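PDB 5MQ6: polycyclic ketone monooxygenase from Myceliophthora thermophila, which catalyses the Baeyer-Villiger oxidation of ketones, especially bulky polycyclic ones, inserting one oxygen atom beside the carbonyl to give esters or lactones. Local coordinates for residues Leu91-Arg96 with Phe528-Ser533; Gln348-Met351 with Trp356-Met359; Gly147-Ser152 with Val316-Lys321. All coordinates share one frame; numbering follows the deposited sequence.

Contact 1: Leu91-Arg96 with Phe528-Ser533; sequences LLYAVR and FFTPLS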
ATOM      1  N   LEU A  91       1.160  13.933   4.932  1.00 17.71           N
ATOM      2  CA  LEU A  91       2.127  15.023   4.835  1.00 18.54           C
ATOM      3  C   LEU A  91       2.006  15.810   3.518  1.00 19.96           C
ATOM      4  O   LEU A  91       2.066  17.033   3.546  1.00 16.68           O
ATOM      5  CB  LEU A  91       3.540  14.533   5.027  1.00 18.69           C
ATOM      6  CG  LEU A  91       3.918  14.071   6.437  1.00 19.29           C
ATOM      7  CD1 LEU A  91       5.206  13.290   6.301  1.00 22.79           C
ATOM      8  CD2 LEU A  91       4.053  15.293   7.338  1.00 21.44           C
ATOM      9  N   LEU A  92       1.910  15.107   2.386  1.00 17.88           N
ATOM     10  CA  LEU A  92       1.680  15.775   1.122  1.00 18.71           C
ATOM     11  C   LEU A  92       0.437  16.624   1.122  1.00 17.47           C
ATOM     12  O   LEU A  92       0.436  17.757   0.593  1.00 20.00           O
ATOM     13  CB  LEU A  92       1.592  14.751   0.009  1.00 20.33           C
ATOM     14  CG  LEU A  92       2.954  14.407  -0.519  1.00 24.00           C
ATOM     15  CD1 LEU A  92       2.839  13.098  -1.406  1.00 26.53           C
ATOM     16  CD2 LEU A  92       3.513  15.625  -1.335  1.00 24.60           C
ATOM     17  N   TYR A  93      -0.614  16.151   1.719  1.00 15.43           N
ATOM     18  CA  TYR A  93      -1.831  17.008   1.788  1.00 18.14           C
ATOM     19  C   TYR A  93      -1.517  18.278   2.602  1.00 17.49           C
ATOM     20  O   TYR A  93      -1.900  19.412   2.225  1.00 16.97           O
ATOM     21  CB  TYR A  93      -2.969  16.314   2.565  1.00 19.85           C
ATOM     22  CG  TYR A  93      -3.997  15.423   1.886  1.00 21.05           C
ATOM     23  CD1 TYR A  93      -4.659  15.772   0.706  1.00 18.89           C
ATOM     24  CD2 TYR A  93      -4.415  14.281   2.545  1.00 23.13           C
ATOM     25  CE1 TYR A  93      -5.625  14.972   0.159  1.00 18.56           C
ATOM     26  CE2 TYR A  93      -5.439  13.484   2.061  1.00 20.18           C
ATOM     27  CZ  TYR A  93      -6.070  13.842   0.882  1.00 19.89           C
ATOM     28  OH  TYR A  93      -7.069  13.010   0.505  1.00 23.05           O
ATOM     29  N   ALA A  94      -0.829  18.087   3.729  1.00 16.45           N
ATOM     30  CA  ALA A  94      -0.551  19.206   4.620  1.00 17.30           C
ATOM     31  C   ALA A  94       0.355  20.235   3.955  1.00 19.03           C
ATOM     32  O   ALA A  94       0.054  21.475   3.949  1.00 16.33           O
ATOM     33  CB  ALA A  94       0.123  18.725   5.906  1.00 18.66           C
ATOM     34  N   VAL A  95       1.447  19.743   3.386  1.00 19.25           N
ATOM     35  CA  VAL A  95       2.327  20.618   2.641  1.00 21.24           C
ATOM     36  C   VAL A  95       1.580  21.349   1.482  1.00 20.85           C
ATOM     37  O   VAL A  95       1.727  22.560   1.301  1.00 23.30           O
ATOM     38  CB  VAL A  95       3.533  19.846   2.072  1.00 21.73           C
ATOM     39  CG1 VAL A  95       4.326  20.747   1.125  1.00 23.73           C
ATOM     40  CG2 VAL A  95       4.480  19.394   3.185  1.00 23.30           C
ATOM     41  N   ARG A  96       0.752  20.644   0.732  1.00 18.01           N
ATOM     42  CA  ARG A  96       0.083  21.237  -0.378  1.00 19.06           C
ATOM     43  C   ARG A  96      -0.917  22.306   0.089  1.00 16.68           C
ATOM     44  O   ARG A  96      -1.045  23.353  -0.538  1.00 18.31           O
ATOM     45  CB  ARG A  96      -0.643  20.193  -1.256  1.00 22.78           C
ATOM     46  CG  ARG A  96       0.054  19.746  -2.524  1.00 27.75           C
ATOM     47  CD  ARG A  96       1.191  18.813  -2.309  1.00 27.77           C
ATOM     48  NE  ARG A  96       1.984  18.583  -3.502  1.00 26.71           N
ATOM     49  CZ  ARG A  96       1.817  17.619  -4.398  1.00 25.85           C
ATOM     50  NH1 ARG A  96       0.883  16.697  -4.311  1.00 31.32           N
ATOM     51  NH2 ARG A  96       2.628  17.600  -5.406  1.00 27.36           N
ATOM     52  N   PHE A 528     -12.777  14.302   1.099  1.00 16.66           N
ATOM     53  CA  PHE A 528     -11.965  13.806   0.024  1.00 14.58           C
ATOM     54  C   PHE A 528     -11.065  12.687   0.465  1.00 13.70           C
ATOM     55  O   PHE A 528     -10.730  12.623   1.623  1.00 14.22           O
ATOM     56  CB  PHE A 528     -11.113  14.975  -0.581  1.00 15.10           C
ATOM     57  CG  PHE A 528     -11.950  16.050  -1.226  1.00 13.85           C
ATOM     58  CD1 PHE A 528     -12.331  15.962  -2.597  1.00 14.48           C
ATOM     59  CD2 PHE A 528     -12.317  17.153  -0.518  1.00 13.84           C
ATOM     60  CE1 PHE A 528     -13.067  16.985  -3.159  1.00 16.44           C
ATOM     61  CE2 PHE A 528     -13.109  18.169  -1.091  1.00 13.21           C
ATOM     62  CZ  PHE A 528     -13.419  18.108  -2.402  1.00 15.14           C
ATOM     63  N   PHE A 529     -10.643  11.849  -0.472  1.00 14.61           N
ATOM     64  CA  PHE A 529      -9.838  10.699  -0.147  1.00 15.15           C
ATOM     65  C   PHE A 529      -8.889  10.442  -1.259  1.00 14.76           C
ATOM     66  O   PHE A 529      -9.199  10.702  -2.400  1.00 13.53           O
ATOM     67  CB  PHE A 529     -10.691   9.464   0.227  1.00 15.73           C
ATOM     68  CG  PHE A 529     -12.007   9.330  -0.552  1.00 17.12           C
ATOM     69  CD1 PHE A 529     -12.047   8.670  -1.769  1.00 17.81           C
ATOM     70  CD2 PHE A 529     -13.235   9.835  -0.067  1.00 20.26           C
ATOM     71  CE1 PHE A 529     -13.246   8.510  -2.492  1.00 18.21           C
ATOM     72  CE2 PHE A 529     -14.419   9.695  -0.830  1.00 18.91           C
ATOM     73  CZ  PHE A 529     -14.423   9.054  -2.040  1.00 15.61           C
ATOM     74  N   THR A 530      -7.728   9.886  -0.912  1.00 15.57           N
ATOM     75  CA  THR A 530      -6.698   9.624  -1.914  1.00 16.46           C
ATOM     76  C   THR A 530      -7.275   8.603  -2.864  1.00 15.80           C
ATOM     77  O   THR A 530      -7.975   7.740  -2.466  1.00 18.52           O
ATOM     78  CB  THR A 530      -5.366   9.181  -1.303  1.00 16.99           C
ATOM     79  OG1 THR A 530      -5.577   8.181  -0.319  1.00 19.43           O
ATOM     80  CG2 THR A 530      -4.761  10.251  -0.484  1.00 17.80           C
ATOM     81  N   PRO A 531      -7.062   8.767  -4.136  1.00 14.54           N
ATOM     82  CA  PRO A 531      -7.825   7.911  -5.031  1.00 17.98           C
ATOM     83  C   PRO A 531      -7.354   6.442  -5.044  1.00 22.52           C
ATOM     84  O   PRO A 531      -6.201   6.199  -5.315  1.00 28.30           O
ATOM     85  CB  PRO A 531      -7.614   8.580  -6.395  1.00 15.94           C
ATOM     86  CG  PRO A 531      -6.300   9.319  -6.278  1.00 16.71           C
ATOM     87  CD  PRO A 531      -6.110   9.647  -4.842  1.00 14.95           C
ATOM     88  N   LEU A 532      -8.275   5.504  -4.851  1.00 21.72           N
ATOM     89  CA  LEU A 532      -8.002   4.122  -5.045  1.00 25.08           C
ATOM     90  C   LEU A 532      -9.029   3.596  -6.100  1.00 23.49           C
ATOM     91  O   LEU A 532      -8.772   3.637  -7.190  1.00 23.31           O
ATOM     92  CB  LEU A 532      -8.031   3.370  -3.662  1.00 27.09           C
ATOM     93  CG  LEU A 532      -7.569   1.894  -3.849  1.00 35.66           C
ATOM     94  CD1 LEU A 532      -6.052   1.942  -4.020  1.00 35.37           C
ATOM     95  CD2 LEU A 532      -7.974   0.865  -2.759  1.00 35.26           C
ATOM     96  N   SER A 533     -10.239   3.193  -5.773  1.00 24.85           N
ATOM     97  CA  SER A 533     -11.233   2.866  -6.764  1.00 24.31           C
ATOM     98  C   SER A 533     -11.437   4.029  -7.789  1.00 25.69           C
ATOM     99  O   SER A 533     -11.367   5.189  -7.436  1.00 25.95           O
ATOM    100  CB  SER A 533     -12.594   2.630  -6.117  1.00 27.98           C
ATOM    101  OG  SER A 533     -12.618   1.587  -5.214  1.00 37.83           O
TER
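Tyr93 OH, which is hydrogen-bonded to the carbonyl oxygen of Leu221, ends against the chain at the point where strand 527-529 passes into its following loop. The phenol oxygen lies 3.6 Å from Phe529 C, and it is also close to Thr530 N, though the angle there is too poor for a bond; the meeting across the two segments is therefore one of packing. Thr530 adds its methyl, CG2 coming to 3.7 Å from Tyr93 OH and approaching the ring obliquely. With CG anti to its own carbonyl carbon (chi1 -90°), the tyrosine ring stands out from helix 88-99 and spans the 9.6 Å between Tyr93 CA and Thr530 CA. The hydroxyl thus has its polar partner on strand 218-221, the parallel neighbour of strand 527-529, and Thr530 also shares a backbone hydrogen bond with Leu221. Ile552 of helix 541-562 packs on both Tyr93 and Phe528. Helix 88-99 follows the glycine-rich Gly85-Gly87-Gly90 turn, consistent with a GxGxxG motif, and Gly89 binds FAD. Such a helix, placed after the glycine-rich turn from strand 78-84 and packed, here by Tyr93, on strands of the same sheet, is the arrangement of a Rossmann-type FAD-binding domain.

Contact 2: Gln348-Met351 with Trp356-Met359; sequences QENM and WTEM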
ATOM      1  N   GLN A 348      13.946   6.618 -25.724  1.00 43.30           N
ATOM      2  CA  GLN A 348      13.955   7.439 -24.494  1.00 37.19           C
ATOM      3  C   GLN A 348      15.033   6.958 -23.540  1.00 26.19           C
ATOM      4  O   GLN A 348      15.397   5.771 -23.514  1.00 32.10           O
ATOM      5  CB  GLN A 348      12.619   7.455 -23.764  1.00 39.77           C
ATOM      6  CG  GLN A 348      12.208   6.197 -23.026  1.00 40.60           C
ATOM      7  CD  GLN A 348      10.922   6.428 -22.212  1.00 42.79           C
ATOM      8  OE1 GLN A 348       9.945   7.022 -22.692  1.00 47.21           O
ATOM      9  NE2 GLN A 348      10.923   5.968 -20.998  1.00 31.44           N
ATOM     10  N   GLU A 349      15.548   7.894 -22.763  1.00 25.56           N
ATOM     11  CA  GLU A 349      16.449   7.569 -21.638  1.00 28.27           C
ATOM     12  C   GLU A 349      15.655   6.742 -20.621  1.00 29.48           C
ATOM     13  O   GLU A 349      14.494   7.059 -20.338  1.00 33.54           O
ATOM     14  CB  GLU A 349      16.943   8.859 -20.987  1.00 26.71           C
ATOM     15  CG  GLU A 349      17.898   8.601 -19.864  1.00 28.33           C
ATOM     16  CD  GLU A 349      18.322   9.821 -19.127  1.00 32.30           C
ATOM     17  OE1 GLU A 349      17.917  10.905 -19.542  1.00 35.42           O
ATOM     18  OE2 GLU A 349      19.029   9.686 -18.086  1.00 44.45           O
ATOM     19  N   ASN A 350      16.235   5.648 -20.161  1.00 28.39           N
ATOM     20  CA  ASN A 350      15.724   4.912 -19.039  1.00 27.73           C
ATOM     21  C   ASN A 350      16.418   5.497 -17.837  1.00 26.40           C
ATOM     22  O   ASN A 350      17.515   5.122 -17.471  1.00 25.82           O
ATOM     23  CB  ASN A 350      16.030   3.436 -19.197  1.00 27.90           C
ATOM     24  CG  ASN A 350      15.458   2.638 -18.108  1.00 23.61           C
ATOM     25  OD1 ASN A 350      15.080   3.168 -17.041  1.00 23.26           O
ATOM     26  ND2 ASN A 350      15.455   1.355 -18.305  1.00 21.71           N
ATOM     27  N   MET A 351      15.769   6.448 -17.197  1.00 24.01           N
ATOM     28  CA  MET A 351      16.449   7.185 -16.140  1.00 24.12           C
ATOM     29  C   MET A 351      16.758   6.303 -14.932  1.00 24.06           C
ATOM     30  O   MET A 351      17.865   6.375 -14.326  1.00 21.96           O
ATOM     31  CB  MET A 351      15.558   8.315 -15.677  1.00 24.87           C
ATOM     32  CG  MET A 351      15.266   9.327 -16.733  1.00 26.76           C
ATOM     33  SD  MET A 351      14.280  10.757 -16.155  1.00 28.03           S
ATOM     34  CE  MET A 351      14.250  11.669 -17.671  1.00 31.84           C
ATOM     35  N   TRP A 356      12.532  -2.702 -12.159  1.00 21.84           N
ATOM     36  CA  TRP A 356      11.169  -2.332 -12.490  1.00 20.85           C
ATOM     37  C   TRP A 356      10.990  -1.995 -13.977  1.00 22.93           C
ATOM     38  O   TRP A 356       9.897  -2.057 -14.472  1.00 23.41           O
ATOM     39  CB  TRP A 356      10.776  -1.076 -11.711  1.00 19.97           C
ATOM     40  CG  TRP A 356      10.477  -1.307 -10.233  1.00 18.05           C
ATOM     41  CD1 TRP A 356      11.298  -0.996  -9.164  1.00 21.53           C
ATOM     42  CD2 TRP A 356       9.246  -1.776  -9.672  1.00 17.94           C
ATOM     43  NE1 TRP A 356      10.619  -1.264  -7.965  1.00 21.78           N
ATOM     44  CE2 TRP A 356       9.378  -1.753  -8.260  1.00 19.06           C
ATOM     45  CE3 TRP A 356       8.059  -2.235 -10.220  1.00 18.56           C
ATOM     46  CZ2 TRP A 356       8.363  -2.184  -7.401  1.00 21.05           C
ATOM     47  CZ3 TRP A 356       7.065  -2.647  -9.386  1.00 23.71           C
ATOM     48  CH2 TRP A 356       7.214  -2.623  -7.968  1.00 21.57           C
ATOM     49  N   THR A 357      12.061  -1.630 -14.672  1.00 22.15           N
ATOM     50  CA  THR A 357      11.993  -1.224 -16.078  1.00 20.10           C
ATOM     51  C   THR A 357      12.059  -2.416 -17.041  1.00 20.52           C
ATOM     52  O   THR A 357      12.114  -2.214 -18.261  1.00 22.37           O
ATOM     53  CB  THR A 357      13.087  -0.163 -16.397  1.00 21.80           C
ATOM     54  OG1 THR A 357      14.402  -0.745 -16.297  1.00 22.66           O
ATOM     55  CG2 THR A 357      13.025   0.949 -15.433  1.00 18.67           C
ATOM     56  N   GLU A 358      12.030  -3.642 -16.505  1.00 21.52           N
ATOM     57  CA  GLU A 358      12.169  -4.876 -17.263  1.00 23.21           C
ATOM     58  C   GLU A 358      10.938  -5.764 -17.236  1.00 24.33           C
ATOM     59  O   GLU A 358      11.027  -6.981 -17.492  1.00 23.75           O
ATOM     60  CB  GLU A 358      13.358  -5.713 -16.744  1.00 23.67           C
ATOM     61  CG  GLU A 358      14.689  -5.096 -17.020  1.00 23.30           C
ATOM     62  CD  GLU A 358      15.868  -5.903 -16.463  1.00 30.60           C
ATOM     63  OE1 GLU A 358      16.714  -6.328 -17.243  1.00 39.19           O
ATOM     64  OE2 GLU A 358      15.992  -6.110 -15.283  1.00 27.91           O
ATOM     65  N   MET A 359       9.803  -5.169 -16.897  1.00 22.15           N
ATOM     66  CA  MET A 359       8.568  -5.923 -16.678  1.00 21.39           C
ATOM     67  C   MET A 359       7.353  -5.175 -17.296  1.00 23.28           C
ATOM     68  O   MET A 359       6.418  -4.745 -16.582  1.00 22.43           O
ATOM     69  CB  MET A 359       8.426  -6.183 -15.182  1.00 25.14           C
ATOM     70  CG  MET A 359       8.720  -5.019 -14.291  1.00 26.99           C
ATOM     71  SD  MET A 359       8.390  -5.512 -12.555  1.00 30.89           S
ATOM     72  CE  MET A 359       9.660  -6.714 -12.272  1.00 26.82           C
TER
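Extended backbone at Gln348-Asn350 faces the short 3-10 segment that includes Trp356 and Thr357, with Asn350 CA and Thr357 CA 7.8 Å apart, both segments belonging to the loop between helices 328-340 and 363-366. Across that gap a single pair of side chains meets, the two coming from opposite directions. Asn350 ND2 donates to Thr357 OG1 over 3.1 Å; the bond is nearly straight, with an N-H...O angle of 172°, and the hydroxyl oxygen sits exactly in the plane of the amide. The other half of the amide passes the threonine methyl, Asn350 OD1 lying 3.4 Å from Thr357 CG2. Asn350 reaches this far because its CG is anti to the backbone N (chi1 -177°), which sends the amide straight out from its own chain. Both polar ends have further partners in the four residues between the segments. Asn350 OD1 accepts from Ala353 N, consistent with the modelled amide orientation, while Thr357 OG1 is hydrogen-bonded to Asp354 O. Next along, Asp354 OD1 takes up Trp356 N, and Trp356 NE1 reaches the carbonyl oxygen of Asp133, an FAD-binding residue. The chemistry implies a fixed direction: the threonine hydroxyl accepts from the amide and gives its own hydrogen to a carbonyl, so that one short polar relay ties the two arms of the loop to the residues between them.

Contact 3: Gly147-Ser152 with Val316-Lys321; sequences GYIPKS and VEWKTK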
ATOM      1  N   GLY A 147      15.451  19.989  -0.461  1.00 28.83           N
ATOM      2  CA  GLY A 147      16.889  19.855  -0.710  1.00 30.71           C
ATOM      3  C   GLY A 147      17.609  18.564  -0.259  1.00 27.18           C
ATOM      4  O   GLY A 147      18.787  18.476  -0.329  1.00 28.56           O
ATOM      5  N   TYR A 148      16.903  17.537   0.148  1.00 24.59           N
ATOM      6  CA  TYR A 148      17.508  16.342   0.677  1.00 24.44           C
ATOM      7  C   TYR A 148      18.022  15.446  -0.452  1.00 28.89           C
ATOM      8  O   TYR A 148      17.391  15.342  -1.521  1.00 26.09           O
ATOM      9  CB  TYR A 148      16.511  15.567   1.506  1.00 24.20           C
ATOM     10  CG  TYR A 148      17.132  14.344   2.123  1.00 24.44           C
ATOM     11  CD1 TYR A 148      18.169  14.469   3.064  1.00 26.46           C
ATOM     12  CD2 TYR A 148      16.733  13.072   1.751  1.00 24.29           C
ATOM     13  CE1 TYR A 148      18.763  13.366   3.631  1.00 26.65           C
ATOM     14  CE2 TYR A 148      17.347  11.936   2.319  1.00 26.32           C
ATOM     15  CZ  TYR A 148      18.367  12.089   3.226  1.00 27.81           C
ATOM     16  OH  TYR A 148      18.965  11.003   3.768  1.00 28.89           O
ATOM     17  N   ILE A 149      19.188  14.837  -0.219  1.00 29.12           N
ATOM     18  CA  ILE A 149      19.836  13.953  -1.204  1.00 29.50           C
ATOM     19  C   ILE A 149      19.845  12.619  -0.524  1.00 25.89           C
ATOM     20  O   ILE A 149      20.580  12.449   0.432  1.00 27.13           O
ATOM     21  CB  ILE A 149      21.301  14.388  -1.553  1.00 29.68           C
ATOM     22  CG1 ILE A 149      21.291  15.739  -2.185  1.00 29.72           C
ATOM     23  CG2 ILE A 149      21.977  13.440  -2.545  1.00 26.81           C
ATOM     24  CD1 ILE A 149      22.637  16.399  -2.370  1.00 37.79           C
ATOM     25  N   PRO A 150      19.036  11.655  -1.001  1.00 21.12           N
ATOM     26  CA  PRO A 150      19.103  10.345  -0.460  1.00 21.42           C
ATOM     27  C   PRO A 150      20.500   9.692  -0.588  1.00 23.63           C
ATOM     28  O   PRO A 150      21.209   9.973  -1.564  1.00 19.67           O
ATOM     29  CB  PRO A 150      18.024   9.577  -1.240  1.00 21.40           C
ATOM     30  CG  PRO A 150      17.099  10.630  -1.694  1.00 22.40           C
ATOM     31  CD  PRO A 150      18.066  11.706  -2.091  1.00 23.54           C
ATOM     32  N   LYS A 151      20.837   8.876   0.410  1.00 22.01           N
ATOM     33  CA  LYS A 151      22.177   8.288   0.581  1.00 30.01           C
ATOM     34  C   LYS A 151      22.489   7.168  -0.411  1.00 30.96           C
ATOM     35  O   LYS A 151      23.629   6.947  -0.728  1.00 28.25           O
ATOM     36  CB  LYS A 151      22.347   7.736   1.979  1.00 32.63           C
ATOM     37  CG  LYS A 151      22.416   8.821   3.061  1.00 39.36           C
ATOM     38  CD  LYS A 151      22.105   8.244   4.433  1.00 53.77           C
ATOM     39  CE  LYS A 151      22.148   9.328   5.534  1.00 64.11           C
ATOM     40  NZ  LYS A 151      21.411   8.919   6.771  1.00 67.83           N
ATOM     41  N   SER A 152      21.457   6.475  -0.859  1.00 29.04           N
ATOM     42  CA  SER A 152      21.544   5.284  -1.736  1.00 25.06           C
ATOM     43  C   SER A 152      20.434   5.267  -2.806  1.00 26.40           C
ATOM     44  O   SER A 152      19.469   6.122  -2.805  1.00 22.53           O
ATOM     45  CB  SER A 152      21.436   4.040  -0.898  1.00 27.00           C
ATOM     46  OG  SER A 152      22.459   4.028   0.094  1.00 34.71           O
ATOM     47  N   VAL A 316      28.199  13.263  -8.486  1.00 44.68           N
ATOM     48  CA  VAL A 316      28.252  13.764  -9.879  1.00 52.09           C
ATOM     49  C   VAL A 316      27.006  13.321 -10.655  1.00 45.70           C
ATOM     50  O   VAL A 316      26.439  14.071 -11.474  1.00 44.08           O
ATOM     51  CB  VAL A 316      29.610  13.489 -10.653  1.00 56.86           C
ATOM     52  CG1 VAL A 316      30.688  12.765  -9.801  1.00 62.81           C
ATOM     53  CG2 VAL A 316      29.380  12.823 -12.021  1.00 55.48           C
ATOM     54  N   GLU A 317      26.605  12.094 -10.414  1.00 41.55           N
ATOM     55  CA  GLU A 317      25.402  11.578 -11.038  1.00 52.04           C
ATOM     56  C   GLU A 317      24.165  12.411 -10.538  1.00 53.09           C
ATOM     57  O   GLU A 317      23.336  12.957 -11.350  1.00 41.11           O
ATOM     58  CB  GLU A 317      25.283  10.092 -10.721  1.00 55.02           C
ATOM     59  CG  GLU A 317      24.507   9.284 -11.722  1.00 56.51           C
ATOM     60  CD  GLU A 317      23.647   8.252 -11.027  1.00 77.94           C
ATOM     61  OE1 GLU A 317      23.873   8.019  -9.797  1.00 84.08           O
ATOM     62  OE2 GLU A 317      22.732   7.695 -11.702  1.00 68.77           O
ATOM     63  N   TRP A 318      24.088  12.567  -9.221  1.00 45.36           N
ATOM     64  CA  TRP A 318      23.115  13.501  -8.612  1.00 38.62           C
ATOM     65  C   TRP A 318      22.839  14.831  -9.371  1.00 35.70           C
ATOM     66  O   TRP A 318      21.739  15.119  -9.759  1.00 34.36           O
ATOM     67  CB  TRP A 318      23.524  13.791  -7.154  1.00 35.72           C
ATOM     68  CG  TRP A 318      22.509  14.667  -6.521  1.00 35.63           C
ATOM     69  CD1 TRP A 318      22.603  15.995  -6.273  1.00 33.58           C
ATOM     70  CD2 TRP A 318      21.186  14.270  -6.158  1.00 33.31           C
ATOM     71  NE1 TRP A 318      21.410  16.462  -5.784  1.00 42.69           N
ATOM     72  CE2 TRP A 318      20.531  15.414  -5.686  1.00 37.49           C
ATOM     73  CE3 TRP A 318      20.491  13.055  -6.211  1.00 33.01           C
ATOM     74  CZ2 TRP A 318      19.231  15.373  -5.231  1.00 34.62           C
ATOM     75  CZ3 TRP A 318      19.207  13.009  -5.735  1.00 32.24           C
ATOM     76  CH2 TRP A 318      18.588  14.149  -5.255  1.00 33.27           C
ATOM     77  N   LYS A 319      23.843  15.641  -9.622  1.00 41.38           N
ATOM     78  CA  LYS A 319      23.596  16.992 -10.175  1.00 42.29           C
ATOM     79  C   LYS A 319      23.429  16.951 -11.678  1.00 38.38           C
ATOM     80  O   LYS A 319      22.837  17.855 -12.286  1.00 42.37           O
ATOM     81  CB  LYS A 319      24.695  18.025  -9.789  1.00 51.91           C
ATOM     82  CG  LYS A 319      25.919  17.490  -9.053  1.00 51.57           C
ATOM     83  CD  LYS A 319      26.608  18.480  -8.097  1.00 69.17           C
ATOM     84  CE  LYS A 319      27.461  17.717  -7.058  1.00 77.74           C
ATOM     85  NZ  LYS A 319      28.346  18.518  -6.160  1.00 79.13           N
ATOM     86  N   THR A 320      23.938  15.881 -12.270  1.00 36.90           N
ATOM     87  CA  THR A 320      23.954  15.680 -13.700  1.00 40.22           C
ATOM     88  C   THR A 320      22.733  14.956 -14.205  1.00 41.98           C
ATOM     89  O   THR A 320      22.157  15.324 -15.242  1.00 47.57           O
ATOM     90  CB  THR A 320      25.191  14.828 -14.004  1.00 42.23           C
ATOM     91  OG1 THR A 320      26.301  15.630 -13.672  1.00 49.63           O
ATOM     92  CG2 THR A 320      25.351  14.490 -15.403  1.00 53.33           C
ATOM     93  N   LYS A 321      22.395  13.875 -13.511  1.00 35.02           N
ATOM     94  CA  LYS A 321      21.456  12.872 -14.023  1.00 42.69           C
ATOM     95  C   LYS A 321      20.188  12.647 -13.192  1.00 42.65           C
ATOM     96  O   LYS A 321      19.298  11.895 -13.630  1.00 41.79           O
ATOM     97  CB  LYS A 321      22.228  11.558 -14.160  1.00 48.83           C
ATOM     98  CG  LYS A 321      23.135  11.517 -15.402  1.00 60.20           C
ATOM     99  CD  LYS A 321      24.393  10.675 -15.170  1.00 75.01           C
ATOM    100  CE  LYS A 321      24.106   9.185 -14.974  1.00 84.54           C
ATOM    101  NZ  LYS A 321      23.598   8.506 -16.209  1.00 86.50           N
TER
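An extended run through Tyr148-Pro150 passes alongside helix 315-322, the closest alpha carbons being those of Ile149 and Trp318 at 8.1 Å, beside the place where the helix widens into a pi-type turn at 318-321. Between them lies the indole of Trp318, and the contact is almost wholly apolar. Ile149 covers one face of this ring with all three of its outer carbons. Its CG2 methyl makes a CH-pi contact with the six-membered ring, 3.9 Å from the centroid and only 13° off the normal. CG1 lies over the CE2 corner, 3.6 Å from Trp318 CE2, and CD1 carries on over the pyrrole part, 3.6 Å from Trp318 NE1. This spread follows from the torsions of the isoleucine: CG1 is anti to the carbonyl carbon (chi1 -63°) and CD1 continues in an extended line, so the CG2 branch lies over the six-membered ring while the longer arm runs across CE2 toward the NE1 side. Trp318 contributes by holding CG anti to its backbone N (chi1 -177°), which carries the indole out from the helix. At the far end of the six-membered ring, Pro150 crosses the indole at about a right angle and touches it obliquely, with Pro150 CD 4.0 Å from Trp318 CH2.

Tyr148 turns its side chain the other way, its OH bonding to Glu159 and its ring making a cation-pi contact with Arg166, both on helix 157-170. Thr313, just ahead of helix 315-322, hydrogen-bonds through OG1 to the carbonyl oxygen of Pro150 and shares a backbone bond with Lys151. The 147-152 loop is thus sandwiched between helix 315-322 and helix 157-170, with Pro150 also packing on helices 136-139 and 143-146.

Overall arrangement
The three contacts tie one chain together at very different ranges. Contact 1 joins segments 432 residues apart, and the other two are nested inside the loop it closes; contact 3 spans 164 residues and closes before contact 2, a local pairing, opens. Their centres are about 19 Å apart, their nearest atoms about 5 Å, and each centre lies about 27 Å from that of contact 1. Helix 315-322 of contact 3 is followed by helix 328-340 and then the loop of contact 2; Arg324, between those helices, hydrogen-bonds to Lys321 O and forms a salt bridge with Glu349. Contact 1 thus belongs to the buried FAD-binding core, while contacts 2 and 3 lie nearer the surface.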